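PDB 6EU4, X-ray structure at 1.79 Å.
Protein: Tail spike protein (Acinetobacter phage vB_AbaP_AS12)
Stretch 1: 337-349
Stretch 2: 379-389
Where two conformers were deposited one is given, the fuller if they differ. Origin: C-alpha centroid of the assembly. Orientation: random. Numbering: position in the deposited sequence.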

# COMPACT_ATOMS: atom_id res chain seq x y z
N PHE A 337 14.06 -11.82 -11.97
CA PHE A 337 13.59 -11.36 -10.67
C PHE A 337 12.10 -11.64 -10.55
O PHE A 337 11.66 -12.32 -9.62
CB PHE A 337 13.91 -9.87 -10.51
CG PHE A 337 13.38 -9.24 -9.24
CD1 PHE A 337 14.16 -9.19 -8.09
CD2 PHE A 337 12.14 -8.61 -9.24
CE1 PHE A 337 13.69 -8.58 -6.95
CE2 PHE A 337 11.65 -8.00 -8.11
CZ PHE A 337 12.43 -7.97 -6.96
N LEU A 338 11.32 -11.18 -11.53
CA LEU A 338 9.89 -11.42 -11.60
C LEU A 338 9.60 -11.97 -12.98
O LEU A 338 9.95 -11.35 -14.00
CB LEU A 338 9.10 -10.14 -11.38
CG LEU A 338 7.59 -10.24 -11.70
CD1 LEU A 338 6.90 -11.25 -10.81
CD2 LEU A 338 6.96 -8.85 -11.57
N TYR A 339 8.98 -13.14 -13.02
CA TYR A 339 8.30 -13.64 -14.20
C TYR A 339 6.81 -13.40 -14.00
O TYR A 339 6.21 -13.96 -13.07
CB TYR A 339 8.58 -15.13 -14.41
CG TYR A 339 7.83 -15.68 -15.59
CD1 TYR A 339 8.35 -15.59 -16.86
CD2 TYR A 339 6.58 -16.28 -15.42
CE1 TYR A 339 7.65 -16.09 -17.97
CE2 TYR A 339 5.88 -16.79 -16.51
CZ TYR A 339 6.42 -16.67 -17.78
OH TYR A 339 5.73 -17.16 -18.88
N ALA A 340 6.20 -12.59 -14.86
CA ALA A 340 4.79 -12.24 -14.77
C ALA A 340 4.12 -12.61 -16.08
O ALA A 340 4.51 -12.10 -17.15
CB ALA A 340 4.59 -10.75 -14.48
N GLU A 341 3.10 -13.46 -16.00
CA GLU A 341 2.36 -13.94 -17.16
C GLU A 341 0.88 -13.77 -16.84
O GLU A 341 0.38 -14.37 -15.88
CB GLU A 341 2.69 -15.41 -17.47
CG GLU A 341 1.89 -15.99 -18.62
CD GLU A 341 2.20 -17.45 -18.90
OE1 GLU A 341 3.20 -17.99 -18.38
OE2 GLU A 341 1.40 -18.05 -19.64
N GLY A 342 0.20 -12.93 -17.60
CA GLY A 342 -1.20 -12.63 -17.31
C GLY A 342 -1.46 -12.08 -15.93
O GLY A 342 -2.55 -12.31 -15.38
N SER A 343 -0.52 -11.30 -15.37
CA SER A 343 -0.62 -10.88 -13.98
C SER A 343 -0.45 -9.38 -13.84
O SER A 343 0.25 -8.75 -14.63
CB SER A 343 0.45 -11.58 -13.12
OG SER A 343 0.18 -12.95 -13.04
N GLU A 344 -1.08 -8.84 -12.79
CA GLU A 344 -0.90 -7.45 -12.38
C GLU A 344 -0.08 -7.44 -11.10
O GLU A 344 -0.49 -8.04 -10.10
CB GLU A 344 -2.26 -6.76 -12.15
CG GLU A 344 -2.09 -5.33 -11.58
CD GLU A 344 -3.35 -4.48 -11.66
OE1 GLU A 344 -4.44 -4.94 -12.10
OE2 GLU A 344 -3.25 -3.31 -11.25
N VAL A 345 1.09 -6.80 -11.13
CA VAL A 345 1.97 -6.77 -9.97
C VAL A 345 2.41 -5.33 -9.75
O VAL A 345 3.03 -4.71 -10.62
CB VAL A 345 3.18 -7.70 -10.15
CG1 VAL A 345 3.96 -7.83 -8.85
CG2 VAL A 345 2.75 -9.09 -10.64
N ASN A 346 2.08 -4.79 -8.58
CA ASN A 346 2.53 -3.46 -8.17
C ASN A 346 3.58 -3.67 -7.11
O ASN A 346 3.27 -4.21 -6.04
CB ASN A 346 1.38 -2.62 -7.63
CG ASN A 346 1.81 -1.19 -7.35
OD1 ASN A 346 3.00 -0.85 -7.41
ND2 ASN A 346 0.84 -0.34 -7.12
N ILE A 347 4.81 -3.27 -7.40
CA ILE A 347 5.94 -3.44 -6.48
C ILE A 347 6.28 -2.05 -5.96
O ILE A 347 6.85 -1.23 -6.70
CB ILE A 347 7.14 -4.10 -7.16
CG1 ILE A 347 6.71 -5.45 -7.81
CG2 ILE A 347 8.24 -4.31 -6.19
CD1 ILE A 347 7.82 -6.17 -8.50
N SER A 348 5.93 -1.76 -4.71
CA SER A 348 6.04 -0.41 -4.16
C SER A 348 7.13 -0.37 -3.10
O SER A 348 7.08 -1.11 -2.11
CB SER A 348 4.70 0.08 -3.58
OG SER A 348 4.41 -0.52 -2.34
N ASN A 349 8.12 0.51 -3.30
CA ASN A 349 9.19 0.73 -2.33
C ASN A 349 9.92 -0.56 -1.97
O ASN A 349 10.23 -0.82 -0.81
CB ASN A 349 8.61 1.41 -1.09
CG ASN A 349 9.63 2.17 -0.28
OD1 ASN A 349 10.81 2.19 -0.60
ND2 ASN A 349 9.15 2.83 0.78
N SER A 379 0.27 -8.84 -19.05
CA SER A 379 0.63 -8.48 -17.69
C SER A 379 0.70 -6.96 -17.53
O SER A 379 0.77 -6.20 -18.50
CB SER A 379 1.97 -9.09 -17.30
OG SER A 379 1.85 -10.47 -17.05
N LYS A 380 0.64 -6.52 -16.28
CA LYS A 380 0.85 -5.12 -15.92
C LYS A 380 1.78 -5.14 -14.73
O LYS A 380 1.41 -5.67 -13.68
CB LYS A 380 -0.44 -4.39 -15.51
CG LYS A 380 -1.72 -4.91 -16.01
CD LYS A 380 -2.86 -4.21 -15.25
CE LYS A 380 -4.19 -4.78 -15.55
NZ LYS A 380 -5.27 -4.08 -14.79
N VAL A 381 2.97 -4.58 -14.88
CA VAL A 381 3.95 -4.56 -13.80
C VAL A 381 4.39 -3.12 -13.61
O VAL A 381 4.77 -2.45 -14.58
CB VAL A 381 5.17 -5.46 -14.12
CG1 VAL A 381 6.29 -5.24 -13.14
CG2 VAL A 381 4.75 -6.93 -14.11
N LYS A 382 4.32 -2.63 -12.37
CA LYS A 382 4.71 -1.26 -12.06
C LYS A 382 5.71 -1.25 -10.92
O LYS A 382 5.47 -1.88 -9.88
CB LYS A 382 3.51 -0.40 -11.68
CG LYS A 382 3.92 1.02 -11.32
CD LYS A 382 2.69 1.86 -11.11
CE LYS A 382 3.04 3.34 -10.87
NZ LYS A 382 1.84 4.12 -10.41
N LEU A 383 6.79 -0.49 -11.10
CA LEU A 383 7.76 -0.23 -10.04
C LEU A 383 7.47 1.17 -9.51
O LEU A 383 7.75 2.16 -10.18
CB LEU A 383 9.19 -0.35 -10.54
CG LEU A 383 9.50 -1.62 -11.36
CD1 LEU A 383 10.97 -1.68 -11.69
CD2 LEU A 383 9.09 -2.87 -10.63
N THR A 384 6.86 1.22 -8.33
CA THR A 384 6.54 2.47 -7.65
C THR A 384 7.68 2.73 -6.67
O THR A 384 7.71 2.16 -5.58
CB THR A 384 5.20 2.37 -6.93
OG1 THR A 384 4.18 2.05 -7.89
CG2 THR A 384 4.85 3.67 -6.24
N GLY A 385 8.60 3.60 -7.06
CA GLY A 385 9.82 3.77 -6.31
C GLY A 385 10.59 2.47 -6.19
O GLY A 385 10.62 1.65 -7.12
N GLY A 386 11.23 2.29 -5.05
CA GLY A 386 12.06 1.13 -4.82
C GLY A 386 13.50 1.34 -5.24
O GLY A 386 13.87 2.28 -5.96
N SER A 387 14.32 0.41 -4.76
CA SER A 387 15.74 0.36 -5.07
C SER A 387 16.07 -1.09 -5.40
O SER A 387 15.76 -2.00 -4.63
CB SER A 387 16.60 0.86 -3.91
OG SER A 387 16.48 0.02 -2.78
N PHE A 388 16.67 -1.30 -6.56
CA PHE A 388 16.92 -2.65 -7.09
C PHE A 388 18.40 -2.85 -7.36
O PHE A 388 18.96 -2.27 -8.30
CB PHE A 388 16.10 -2.89 -8.34
CG PHE A 388 14.62 -2.89 -8.09
CD1 PHE A 388 13.90 -1.71 -8.14
CD2 PHE A 388 13.97 -4.07 -7.75
CE1 PHE A 388 12.54 -1.71 -7.90
CE2 PHE A 388 12.63 -4.08 -7.49
CZ PHE A 388 11.90 -2.90 -7.55
N GLY A 389 19.02 -3.70 -6.54
CA GLY A 389 20.44 -3.92 -6.54
C GLY A 389 20.89 -4.90 -7.61
O GLY A 389 21.64 -5.84 -7.31
O HOH W 1 1.62 2.83 -7.60
O HOH W 2 9.53 -0.76 -5.95

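Strand 344-348 and strand 380-384 lie side by side as neighbours in a parallel sheet, their axes 4.7 Å apart at closest approach and inclined by only 3°. The register is unbroken: Glu344 faces Lys380, and the pairing proceeds residue by residue to Ser348 opposite Thr384. Because the strands are parallel, the hydrogen bonds of one residue do not go to a single partner but to the residues on either side of its register partner: Val345, paired with Val381, bonds to Lys380 and Lys382. Val345 N donates to Lys380 O (2.8 Å), while Val345 O accepts from Lys382 N (3.0 Å). Ile347 repeats the pattern two residues on, its N bonding to Lys382 O at 2.9 Å and its O to Thr384 N at 2.9 Å. The ladder is extended at both ends by loop residues, through Lys380 N to Ser343 O and Asn349 N to Thr384 O, each 2.8 Å. Between these bonds lie CA-H...O contacts such as Val381 CA to Val345 O (3.3 Å).

Alternation of side chains sorts the chemistry onto two faces. The face carrying Val345, Ile347, Val381 and Leu383 is apolar. Beta-branched valine and isoleucine are well suited to extended backbone, and they pack here without leaving polar groups to satisfy. Val381 CG2 approaches Ala340 CB at 3.8 Å and Leu338 CD2 at 3.9 Å, so the preceding strand, which carries Ala340, also joins the contact. Further along, Ile347 CD1 meets Leu383 CD2 at 4.1 Å. Ile347 CG2 lies 4.2 Å from Phe388 CZ, near the plane of that ring. Phe388 also directs its edge toward the face of Phe337 in an offset edge-to-face pair, with planes at 86° and centroids 5.7 Å apart; this arrangement sets the slightly positive ring hydrogens against the electron-rich face.

The opposite face is polar. Glu344 and Lys380, direct neighbours in register, form a salt bridge, with Lys380 NZ 2.9 Å from Glu344 OE1; both side chains are long enough to meet beyond the backbone. Farther along, Asn346 OD1 and Thr384 OG1 are 3.2 Å apart, a diagonal approach between residues of different register. A water ties this group together: it accepts from Asn346 ND2 (3.3 Å to the water oxygen) and from Lys382 NZ (3.1 Å), and is hydrogen-bonded to Thr384 OG1 at 2.7 Å. Lys382 can thus serve the polar cluster although the end of its side chain leads away from the other strand.

At the start of the pairing, Ser379 OG accepts a nearly linear hydrogen bond from Ser343 N (3.0 Å, 178°), a short hydroxyl side chain reaching backbone in the turn between strands. Gly342 occupies that turn with positive phi, which favours glycine. At the other end, Gly386 CA comes within 3.8 Å of Asn349 CA. A side chain on Gly386 would be jammed against the preceding carbonyl and crowded by Phe388 CE1, so its own backbone angles and Phe388, rather than the approach to Asn349, are what call for glycine here.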